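Local atomic coordinates of phenazine biosynthesis protein, PhzF family (Bacillus anthracis, PDB entry 3EDN), a protein that is of unknown function but belongs to the PhzF family, with a diaminopimelate epimerase-like fold, and is probably an enzyme related to the isomerase of phenazine biosynthesis. Residues Q37-A40 with E41-F45; I98-A102 with G103-I107; L144-N147 with D148-V151. All coordinates share one frame; numbering follows the deposited sequence.

Interaction 1 of 3, residues Q37-A40 with E41-F45; sequences QRIA and EKVGF. With SO4 (sulfate ion), chain E.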
ATOM      1  N   GLN A  37       5.220  -6.373  -0.869  1.00 11.04           N
ATOM      2  CA  GLN A  37       5.995  -7.183   0.060  1.00 11.48           C
ATOM      3  C   GLN A  37       6.117  -8.637  -0.445  1.00 11.83           C
ATOM      4  O   GLN A  37       7.200  -9.251  -0.398  1.00 11.42           O
ATOM      5  CB  GLN A  37       5.364  -7.128   1.446  1.00 11.50           C
ATOM      6  CG  GLN A  37       6.111  -7.959   2.455  1.00 11.61           C
ATOM      7  CD  GLN A  37       7.483  -7.395   2.748  1.00 11.25           C
ATOM      8  OE1 GLN A  37       7.622  -6.424   3.514  1.00 13.03           O
ATOM      9  NE2 GLN A  37       8.513  -7.986   2.129  1.00 12.81           N
ATOM     10  N   ARG A  38       5.017  -9.172  -0.972  1.00 12.14           N
ATOM     11  CA  ARG A  38       5.019 -10.528  -1.511  1.00 12.64           C
ATOM     12  C   ARG A  38       5.897 -10.647  -2.749  1.00 12.50           C
ATOM     13  O   ARG A  38       6.590 -11.647  -2.936  1.00 12.58           O
ATOM     14  CB  ARG A  38       3.594 -10.999  -1.810  1.00 14.76           C
ATOM     15  CG  ARG A  38       2.799 -11.231  -0.538  1.00 17.79           C
ATOM     16  CD  ARG A  38       1.321 -11.482  -0.830  1.00 18.99           C
ATOM     17  NE  ARG A  38       1.108 -12.607  -1.735  1.00 20.32           N
ATOM     18  CZ  ARG A  38       0.403 -12.532  -2.862  1.00 20.88           C
ATOM     19  NH1 ARG A  38      -0.180 -11.379  -3.205  1.00 21.51           N
ATOM     20  NH2 ARG A  38       0.267 -13.614  -3.634  1.00 21.20           N
ATOM     21  N   ILE A  39       5.849  -9.636  -3.611  1.00 11.47           N
ATOM     22  CA  ILE A  39       6.709  -9.643  -4.786  1.00 12.28           C
ATOM     23  C   ILE A  39       8.172  -9.637  -4.355  1.00 12.00           C
ATOM     24  O   ILE A  39       8.982 -10.404  -4.870  1.00 12.09           O
ATOM     25  CB  ILE A  39       6.420  -8.438  -5.693  1.00 12.01           C
ATOM     26  CG1 ILE A  39       5.088  -8.611  -6.427  1.00 12.26           C
ATOM     27  CG2 ILE A  39       7.551  -8.242  -6.707  1.00 11.91           C
ATOM     28  CD1 ILE A  39       4.480  -7.304  -6.947  1.00 12.72           C
ATOM     29  N   ALA A  40       8.513  -8.790  -3.396  1.00 11.32           N
ATOM     30  CA  ALA A  40       9.896  -8.740  -2.935  1.00 11.78           C
ATOM     31  C   ALA A  40      10.331 -10.086  -2.343  1.00 11.97           C
ATOM     32  O   ALA A  40      11.477 -10.494  -2.511  1.00 11.74           O
ATOM     33  CB  ALA A  40      10.104  -7.608  -1.931  1.00 12.29           C
ATOM     34  N   GLU A  41       9.418 -10.777  -1.663  1.00 12.23           N
ATOM     35  CA  GLU A  41       9.751 -12.069  -1.084  1.00 14.11           C
ATOM     36  C   GLU A  41      10.017 -13.095  -2.188  1.00 13.40           C
ATOM     37  O   GLU A  41      11.003 -13.848  -2.133  1.00 13.60           O
ATOM     38  CB  GLU A  41       8.625 -12.543  -0.164  1.00 15.72           C
ATOM     39  CG  GLU A  41       8.987 -13.807   0.596  1.00 18.57           C
ATOM     40  CD  GLU A  41       8.844 -15.079  -0.228  1.00 20.46           C
ATOM     41  OE1 GLU A  41       7.933 -15.149  -1.075  1.00 21.49           O
ATOM     42  OE2 GLU A  41       9.652 -16.017  -0.018  1.00 22.35           O
ATOM     43  N   LYS A  42       9.158 -13.112  -3.197  1.00 13.16           N
ATOM     44  CA  LYS A  42       9.286 -14.067  -4.303  1.00 13.11           C
ATOM     45  C   LYS A  42      10.500 -13.781  -5.181  1.00 12.76           C
ATOM     46  O   LYS A  42      11.163 -14.706  -5.651  1.00 13.98           O
ATOM     47  CB  LYS A  42       8.031 -14.031  -5.152  1.00 14.84           C
ATOM     48  CG  LYS A  42       6.832 -14.462  -4.369  1.00 16.64           C
ATOM     49  CD  LYS A  42       5.596 -14.462  -5.210  1.00 18.24           C
ATOM     50  CE  LYS A  42       4.418 -14.962  -4.390  1.00 20.13           C
ATOM     51  NZ  LYS A  42       4.553 -16.404  -4.105  1.00 22.24           N
ATOM     52  N   VAL A  43      10.773 -12.498  -5.424  1.00 13.29           N
ATOM     53  CA  VAL A  43      12.001 -12.095  -6.110  1.00 12.94           C
ATOM     54  C   VAL A  43      13.219 -12.609  -5.329  1.00 13.11           C
ATOM     55  O   VAL A  43      14.140 -13.193  -5.904  1.00 13.17           O
ATOM     56  CB  VAL A  43      12.057 -10.543  -6.312  1.00 12.33           C
ATOM     57  CG1 VAL A  43      13.443 -10.094  -6.790  1.00 14.59           C
ATOM     58  CG2 VAL A  43      10.981 -10.075  -7.292  1.00 13.39           C
ATOM     59  N   GLY A  44      13.210 -12.418  -4.015  1.00 12.59           N
ATOM     60  CA  GLY A  44      14.251 -12.988  -3.164  1.00 13.95           C
ATOM     61  C   GLY A  44      15.602 -12.302  -3.239  1.00 14.32           C
ATOM     62  O   GLY A  44      16.591 -12.825  -2.705  1.00 16.17           O
ATOM     63  N   PHE A  45      15.670 -11.149  -3.906  1.00 14.56           N
ATOM     64  CA  PHE A  45      16.888 -10.340  -3.870  1.00 13.75           C
ATOM     65  C   PHE A  45      16.969  -9.612  -2.544  1.00 13.29           C
ATOM     66  O   PHE A  45      15.979  -9.492  -1.835  1.00 12.07           O
ATOM     67  CB  PHE A  45      16.931  -9.280  -4.971  1.00 14.63           C
ATOM     68  CG  PHE A  45      16.894  -9.820  -6.368  1.00 14.14           C
ATOM     69  CD1 PHE A  45      17.065 -11.171  -6.653  1.00 16.23           C
ATOM     70  CD2 PHE A  45      16.692  -8.935  -7.420  1.00 15.54           C
ATOM     71  CE1 PHE A  45      17.020 -11.633  -7.985  1.00 16.02           C
ATOM     72  CE2 PHE A  45      16.649  -9.381  -8.734  1.00 15.78           C
ATOM     73  CZ  PHE A  45      16.816 -10.729  -9.018  1.00 15.68           C
TER
HETATM   74  S   SO4 E 302       2.342 -16.166  -1.068  0.50 18.61           S
HETATM   75  O1  SO4 E 302       1.997 -16.007  -2.484  0.50 19.05           O
HETATM   76  O2  SO4 E 302       3.793 -16.122  -0.898  0.50 19.92           O
HETATM   77  O3  SO4 E 302       1.709 -15.089  -0.315  0.50 19.45           O
HETATM   78  O4  SO4 E 302       1.856 -17.469  -0.632  0.50 20.27           O
HETATM   79  O   HOH W   1      13.669  -8.754  -3.139  1.00 11.03           O

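Interaction 2 of 3, residues I98-A102 with G103-I107; sequences IETKA and GILPI. With SO4 (sulfate ion), chain O.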
ATOM      1  N   ILE A  98      12.543  12.451  -5.423  1.00 12.66           N
ATOM      2  CA  ILE A  98      11.941  11.169  -5.091  1.00 12.65           C
ATOM      3  C   ILE A  98      11.309  11.260  -3.711  1.00 12.97           C
ATOM      4  O   ILE A  98      11.989  11.501  -2.711  1.00 14.59           O
ATOM      5  CB  ILE A  98      12.983  10.017  -5.063  1.00 12.87           C
ATOM      6  CG1 ILE A  98      13.751   9.915  -6.387  1.00 12.40           C
ATOM      7  CG2 ILE A  98      12.291   8.701  -4.726  1.00 12.82           C
ATOM      8  CD1 ILE A  98      14.931   8.950  -6.328  1.00 12.89           C
ATOM      9  N   GLU A  99       9.997  11.084  -3.650  1.00 12.59           N
ATOM     10  CA  GLU A  99       9.334  11.000  -2.365  1.00 13.75           C
ATOM     11  C   GLU A  99       9.607   9.654  -1.701  1.00 13.53           C
ATOM     12  O   GLU A  99       9.361   8.605  -2.298  1.00 14.55           O
ATOM     13  CB  GLU A  99       7.830  11.207  -2.509  1.00 14.51           C
ATOM     14  CG  GLU A  99       7.166  11.241  -1.143  1.00 15.63           C
ATOM     15  CD  GLU A  99       5.666  11.353  -1.180  1.00 17.44           C
ATOM     16  OE1 GLU A  99       5.075  11.287  -2.287  1.00 17.57           O
ATOM     17  OE2 GLU A  99       5.094  11.506  -0.068  1.00 18.04           O
ATOM     18  N   THR A 100      10.133   9.684  -0.481  1.00 14.71           N
ATOM     19  CA  THR A 100      10.310   8.454   0.294  1.00 16.24           C
ATOM     20  C   THR A 100       9.800   8.663   1.713  1.00 17.60           C
ATOM     21  O   THR A 100       9.492   9.787   2.128  1.00 17.87           O
ATOM     22  CB  THR A 100      11.789   7.990   0.392  1.00 17.19           C
ATOM     23  OG1 THR A 100      12.470   8.760   1.391  1.00 18.67           O
ATOM     24  CG2 THR A 100      12.507   8.090  -0.957  1.00 17.20           C
ATOM     25  N   LYS A 101       9.722   7.569   2.463  1.00 18.05           N
ATOM     26  CA  LYS A 101       9.256   7.644   3.834  1.00 19.93           C
ATOM     27  C   LYS A 101      10.253   8.391   4.723  1.00 20.53           C
ATOM     28  O   LYS A 101       9.888   8.872   5.798  1.00 23.35           O
ATOM     29  CB  LYS A 101       8.932   6.244   4.373  1.00 19.69           C
ATOM     30  CG  LYS A 101       7.665   5.660   3.744  1.00 19.98           C
ATOM     31  CD  LYS A 101       7.220   4.366   4.405  1.00 20.57           C
ATOM     32  CE  LYS A 101       5.882   3.916   3.848  1.00 20.15           C
ATOM     33  NZ  LYS A 101       5.444   2.677   4.542  1.00 20.69           N
ATOM     34  N   ALA A 102      11.500   8.520   4.271  1.00 21.01           N
ATOM     35  CA  ALA A 102      12.497   9.298   5.015  1.00 21.58           C
ATOM     36  C   ALA A 102      12.618  10.744   4.513  1.00 21.92           C
ATOM     37  O   ALA A 102      13.525  11.475   4.931  1.00 24.43           O
ATOM     38  CB  ALA A 102      13.849   8.604   4.995  1.00 21.77           C
ATOM     39  N   GLY A 103      11.712  11.158   3.630  1.00 20.68           N
ATOM     40  CA  GLY A 103      11.752  12.504   3.063  1.00 18.79           C
ATOM     41  C   GLY A 103      11.921  12.538   1.552  1.00 18.52           C
ATOM     42  O   GLY A 103      12.088  11.502   0.909  1.00 17.49           O
ATOM     43  N   ILE A 104      11.843  13.734   0.982  1.00 17.33           N
ATOM     44  CA  ILE A 104      12.063  13.922  -0.444  1.00 17.36           C
ATOM     45  C   ILE A 104      13.564  13.983  -0.711  1.00 17.54           C
ATOM     46  O   ILE A 104      14.272  14.814  -0.129  1.00 17.71           O
ATOM     47  CB  ILE A 104      11.339  15.185  -0.974  1.00 17.83           C
ATOM     48  CG1 ILE A 104       9.832  15.049  -0.742  1.00 18.15           C
ATOM     49  CG2 ILE A 104      11.651  15.426  -2.464  1.00 17.84           C
ATOM     50  CD1 ILE A 104       9.035  16.260  -1.137  1.00 19.26           C
ATOM     51  N   LEU A 105      14.031  13.085  -1.584  1.00 16.90           N
ATOM     52  CA  LEU A 105      15.447  12.995  -1.972  1.00 16.47           C
ATOM     53  C   LEU A 105      15.714  13.687  -3.297  1.00 16.23           C
ATOM     54  O   LEU A 105      15.126  13.336  -4.305  1.00 14.94           O
ATOM     55  CB  LEU A 105      15.862  11.529  -2.127  1.00 18.04           C
ATOM     56  CG  LEU A 105      15.584  10.560  -0.986  1.00 19.02           C
ATOM     57  CD1 LEU A 105      16.092   9.182  -1.403  1.00 20.53           C
ATOM     58  CD2 LEU A 105      16.233  11.028   0.315  1.00 20.15           C
ATOM     59  N   PRO A 106      16.605  14.676  -3.312  1.00 15.56           N
ATOM     60  CA  PRO A 106      17.075  15.221  -4.574  1.00 14.90           C
ATOM     61  C   PRO A 106      18.142  14.309  -5.181  1.00 14.54           C
ATOM     62  O   PRO A 106      19.117  13.943  -4.504  1.00 15.37           O
ATOM     63  CB  PRO A 106      17.727  16.554  -4.180  1.00 15.87           C
ATOM     64  CG  PRO A 106      17.503  16.713  -2.736  1.00 17.01           C
ATOM     65  CD  PRO A 106      17.174  15.377  -2.158  1.00 15.64           C
ATOM     66  N   ILE A 107      17.969  13.978  -6.455  1.00 13.30           N
ATOM     67  CA  ILE A 107      18.862  13.097  -7.200  1.00 12.91           C
ATOM     68  C   ILE A 107      19.420  13.834  -8.394  1.00 12.79           C
ATOM     69  O   ILE A 107      18.682  14.551  -9.068  1.00 14.52           O
ATOM     70  CB  ILE A 107      18.064  11.883  -7.742  1.00 14.27           C
ATOM     71  CG1 ILE A 107      17.397  11.123  -6.595  1.00 15.60           C
ATOM     72  CG2 ILE A 107      18.918  10.989  -8.660  1.00 15.13           C
ATOM     73  CD1 ILE A 107      18.329  10.625  -5.513  1.00 15.10           C
TER
HETATM   74  S   SO4 O 302       1.617   1.759   4.763  0.50 16.29           S
HETATM   75  O1  SO4 O 302       0.298   2.260   4.394  0.50 18.05           O
HETATM   76  O2  SO4 O 302       1.939   0.559   4.003  0.50 16.85           O
HETATM   77  O3  SO4 O 302       2.612   2.798   4.525  0.50 17.17           O
HETATM   78  O4  SO4 O 302       1.569   1.430   6.189  0.50 17.77           O

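Interaction 3 of 3, residues L144-N147 with D148-V151; sequences LEVN and DLDV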
ATOM      1  N   LEU A 144      41.955 -12.887  10.904  1.00 16.45           N
ATOM      2  CA  LEU A 144      43.302 -12.362  10.735  1.00 16.35           C
ATOM      3  C   LEU A 144      44.103 -12.410  12.033  1.00 16.94           C
ATOM      4  O   LEU A 144      43.592 -12.799  13.085  1.00 16.75           O
ATOM      5  CB  LEU A 144      43.235 -10.914  10.262  1.00 15.41           C
ATOM      6  CG  LEU A 144      42.562 -10.688   8.909  1.00 15.72           C
ATOM      7  CD1 LEU A 144      42.491  -9.182   8.668  1.00 15.13           C
ATOM      8  CD2 LEU A 144      43.332 -11.379   7.815  1.00 16.17           C
ATOM      9  N   GLU A 145      45.367 -12.002  11.950  1.00 16.88           N
ATOM     10  CA  GLU A 145      46.171 -11.794  13.148  1.00 17.37           C
ATOM     11  C   GLU A 145      46.438 -10.307  13.299  1.00 16.86           C
ATOM     12  O   GLU A 145      46.231  -9.523  12.363  1.00 17.64           O
ATOM     13  CB  GLU A 145      47.485 -12.592  13.106  1.00 17.31           C
ATOM     14  CG  GLU A 145      47.313 -14.098  12.962  1.00 19.22           C
ATOM     15  CD  GLU A 145      46.704 -14.746  14.198  1.00 19.90           C
ATOM     16  OE1 GLU A 145      46.776 -14.142  15.293  1.00 19.67           O
ATOM     17  OE2 GLU A 145      46.150 -15.866  14.073  1.00 21.27           O
ATOM     18  N   VAL A 146      46.894  -9.904  14.475  1.00 16.91           N
ATOM     19  CA  VAL A 146      46.991  -8.484  14.788  1.00 15.68           C
ATOM     20  C   VAL A 146      47.973  -7.691  13.891  1.00 14.62           C
ATOM     21  O   VAL A 146      47.795  -6.487  13.649  1.00 15.40           O
ATOM     22  CB  VAL A 146      47.249  -8.256  16.310  1.00 16.46           C
ATOM     23  CG1 VAL A 146      48.723  -8.516  16.684  1.00 16.54           C
ATOM     24  CG2 VAL A 146      46.825  -6.868  16.713  1.00 16.56           C
ATOM     25  N   ASN A 147      48.993  -8.374  13.373  1.00 13.54           N
ATOM     26  CA  ASN A 147      49.958  -7.720  12.494  1.00 13.68           C
ATOM     27  C   ASN A 147      49.503  -7.657  11.041  1.00 13.53           C
ATOM     28  O   ASN A 147      50.248  -7.217  10.176  1.00 13.43           O
ATOM     29  CB  ASN A 147      51.347  -8.370  12.586  1.00 13.82           C
ATOM     30  CG  ASN A 147      51.364  -9.800  12.085  1.00 13.79           C
ATOM     31  OD1 ASN A 147      50.312 -10.442  11.938  1.00 14.57           O
ATOM     32  ND2 ASN A 147      52.569 -10.326  11.837  1.00 14.28           N
ATOM     33  N   ASP A 148      48.260  -8.066  10.785  1.00 13.78           N
ATOM     34  CA  ASP A 148      47.638  -7.820   9.474  1.00 13.31           C
ATOM     35  C   ASP A 148      46.991  -6.439   9.401  1.00 13.68           C
ATOM     36  O   ASP A 148      46.655  -5.963   8.306  1.00 13.53           O
ATOM     37  CB  ASP A 148      46.587  -8.888   9.181  1.00 13.67           C
ATOM     38  CG  ASP A 148      47.182 -10.256   9.009  1.00 14.94           C
ATOM     39  OD1 ASP A 148      48.221 -10.362   8.326  1.00 15.36           O
ATOM     40  OD2 ASP A 148      46.603 -11.222   9.537  1.00 15.16           O
ATOM     41  N   LEU A 149      46.785  -5.810  10.553  1.00 14.00           N
ATOM     42  CA  LEU A 149      46.217  -4.460  10.603  1.00 15.15           C
ATOM     43  C   LEU A 149      47.251  -3.421  10.181  1.00 15.86           C
ATOM     44  O   LEU A 149      48.459  -3.603  10.390  1.00 16.99           O
ATOM     45  CB  LEU A 149      45.696  -4.137  12.013  1.00 15.43           C
ATOM     46  CG  LEU A 149      44.641  -5.096  12.576  1.00 16.23           C
ATOM     47  CD1 LEU A 149      44.337  -4.753  14.021  1.00 16.36           C
ATOM     48  CD2 LEU A 149      43.363  -5.036  11.766  1.00 16.74           C
ATOM     49  N   ASP A 150      46.779  -2.329   9.601  1.00 15.98           N
ATOM     50  CA  ASP A 150      47.633  -1.210   9.245  1.00 16.51           C
ATOM     51  C   ASP A 150      47.719  -0.277  10.446  1.00 18.48           C
ATOM     52  O   ASP A 150      46.754   0.414  10.760  1.00 18.96           O
ATOM     53  CB  ASP A 150      47.045  -0.485   8.037  1.00 17.10           C
ATOM     54  CG  ASP A 150      47.856   0.723   7.616  1.00 17.86           C
ATOM     55  OD1 ASP A 150      48.871   1.066   8.278  1.00 17.93           O
ATOM     56  OD2 ASP A 150      47.480   1.344   6.605  1.00 19.06           O
ATOM     57  N   VAL A 151      48.874  -0.268  11.107  1.00 18.49           N
ATOM     58  CA  VAL A 151      49.047   0.498  12.336  1.00 19.66           C
ATOM     59  C   VAL A 151      49.013   2.018  12.099  1.00 19.55           C
ATOM     60  O   VAL A 151      48.761   2.806  13.030  1.00 21.15           O
ATOM     61  CB  VAL A 151      50.377   0.119  13.078  1.00 20.63           C
ATOM     62  CG1 VAL A 151      50.514  -1.391  13.220  1.00 21.84           C
ATOM     63  CG2 VAL A 151      51.584   0.682  12.352  1.00 21.81           C
TER
HETATM   64  O   HOH W   2      49.992 -11.954   9.553  1.00 13.11           O

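Interaction 1 of 3, residues Q37-A40 with E41-F45
Near the C-terminal end of helix 33-43, Arg38 and Lys42 stand one turn apart on an exposed face and hold one sulfate ion, probably from the crystallisation liquor, between them. The Arg38 guanidinium turns its edge to the ion, with the sulfur close to its plane. Arg38 NE gives a hydrogen bond of 2.9 Å to sulfate O3, and Arg38 NH2 one of 3.2 Å to sulfate O1; the chain bends at chi3 (57°), and this edge meets the ion. Lys42 runs back along the helix, its CG passing 3.2 Å from Arg38 O. Its chain stays straight until chi4 (-70°), where it folds and brings Lys42 NZ to 3.1 Å from sulfate O1; a further bond to O2 is weak. O1 thus accepts from both side chains, and the anion probably offsets the proximity of two positive charges. Arg38 NH2 also forms a salt bridge with the terminal carboxylate of Ile299.

This helix connects strands 20-25 and 48-52, which pair in parallel, and its apolar side packs on strands 48-52 and 282-298. Ile39 CG2 meets Val43 CG2 at 3.9 Å, the two side chains crossing obliquely. Ile39 reaches Phe50, while Val43 rests on Thr48 and on Phe295 and Val297 of the C-terminal strand.

Gly44, the first residue past the helix, has positive phi (74°) and turns the chain away. Gly44 N makes the last of the helical bonds here, 3.0 Å to Ala40 O. The same carbonyl takes a water hydrogen bond, the water lying 2.9 Å from Ala40 O and 2.8 Å from Phe45 O, which ties the exit loop back to the helix. Val43 CG1 sits over one face of the Phe45 ring, towards its rim, and the ring also meets that of His8.

Interaction 2 of 3, residues I98-A102 with G103-I107
With chi1 at 79°, Thr100 places OG1 between its own backbone N and carbonyl carbon, facing Gly103, and sends CG2 towards Leu105. Thr100 OG1 donates to Gly103 O over 2.8 Å, in the carbonyl plane and on a lone pair. The same oxygen accepts Thr100 N at 3.0 Å from well above that plane, so two donors grip it. OG1 accepts Ala102 N at 3.0 Å, forming an ST turn. Thr100 CG2 meets Leu105 CD1 at 3.8 Å, the side chains crossing at about a right angle.

Farther on, Ile98 CD1 presses on Ile107 CG1 at 3.3 Å, tighter than usual van der Waals contact; Thr77 of helix 74-86 touches both isoleucines. At the exposed tip, extended Lys101 hydrogen-bonds through NZ to sulfate O3 (2.8 Å), an ion probably from the crystallisation liquor. Arg62 NH2 of the same chain and the backbone N of Glu34 of the second subunit bond it too, and Lys101 NZ has a salt bridge to Glu69.

At phi 119°, Gly103 leaves no room for a CB beside Ala102 O. Thr100 and Gly103 form the hydrogen-bonded pair that closes a two-residue beta hairpin, its turn of type I, joining strands 95-100 and 103-111.

Interaction 3 of 3, residues L144-N147 with D148-V151
Asp148 folds its carboxylate back over the turn to Glu145, and this is the tight part of the contact. Glu145 N donates to Asp148 OD2 at 2.8 Å in a nearly straight bond (169°), reaching the anti side of the oxygen, 25° out of the carboxylate plane. In return Asp148 N binds Glu145 O at 3.0 Å. Asp148 CG lies beside its own backbone N (chi1 -66°), which brings OD2 to Glu145 N. Leu144 CB packs 3.5 Å from Asp148 OD2, and Val174 of helix 172-177 touches both Leu144 and Asp148. Arg177 of that helix forms a salt bridge with OD2, so the buried oxygen has two partners and its negative charge is probably favoured.

The outer side is looser. One water spans the Asn147 amide and the carboxylate, 2.8 Å from Asn147 OD1 and 2.7 Å from Asp148 OD1. Val146 CG2 only grazes Leu149 CD1 at 4.2 Å, and the bond from Leu149 N to Val146 O is weak, at 3.3 Å. Glu145 OE1 turns from the contact and hydrogen-bonds His140 NE2.

A side chain accepting from the backbone N three residues earlier, across a short 3-10 turn, resembles one half of a capping box; here it shapes the loop between helix 135-141 and strand 156-159.

From the N terminus the three contacts come in series, each within one continuous stretch of chain, and none nests in or crosses another. Interaction 1 ends helix 33-43 just before strand 48-52, close to the chain's C terminus. Interaction 2 closes the hairpin between strands 95-100 and 103-111, beside strand 59-64 and helix 74-86. Its centre lies 23 Å from that of interaction 1, and their nearest atoms are about 9 Å apart. Interaction 3 turns the loop leading into strand 156-159, against helix 172-177. It lies across the chain's centre from interaction 2, with centres 41 Å apart, and touches neither of the other two.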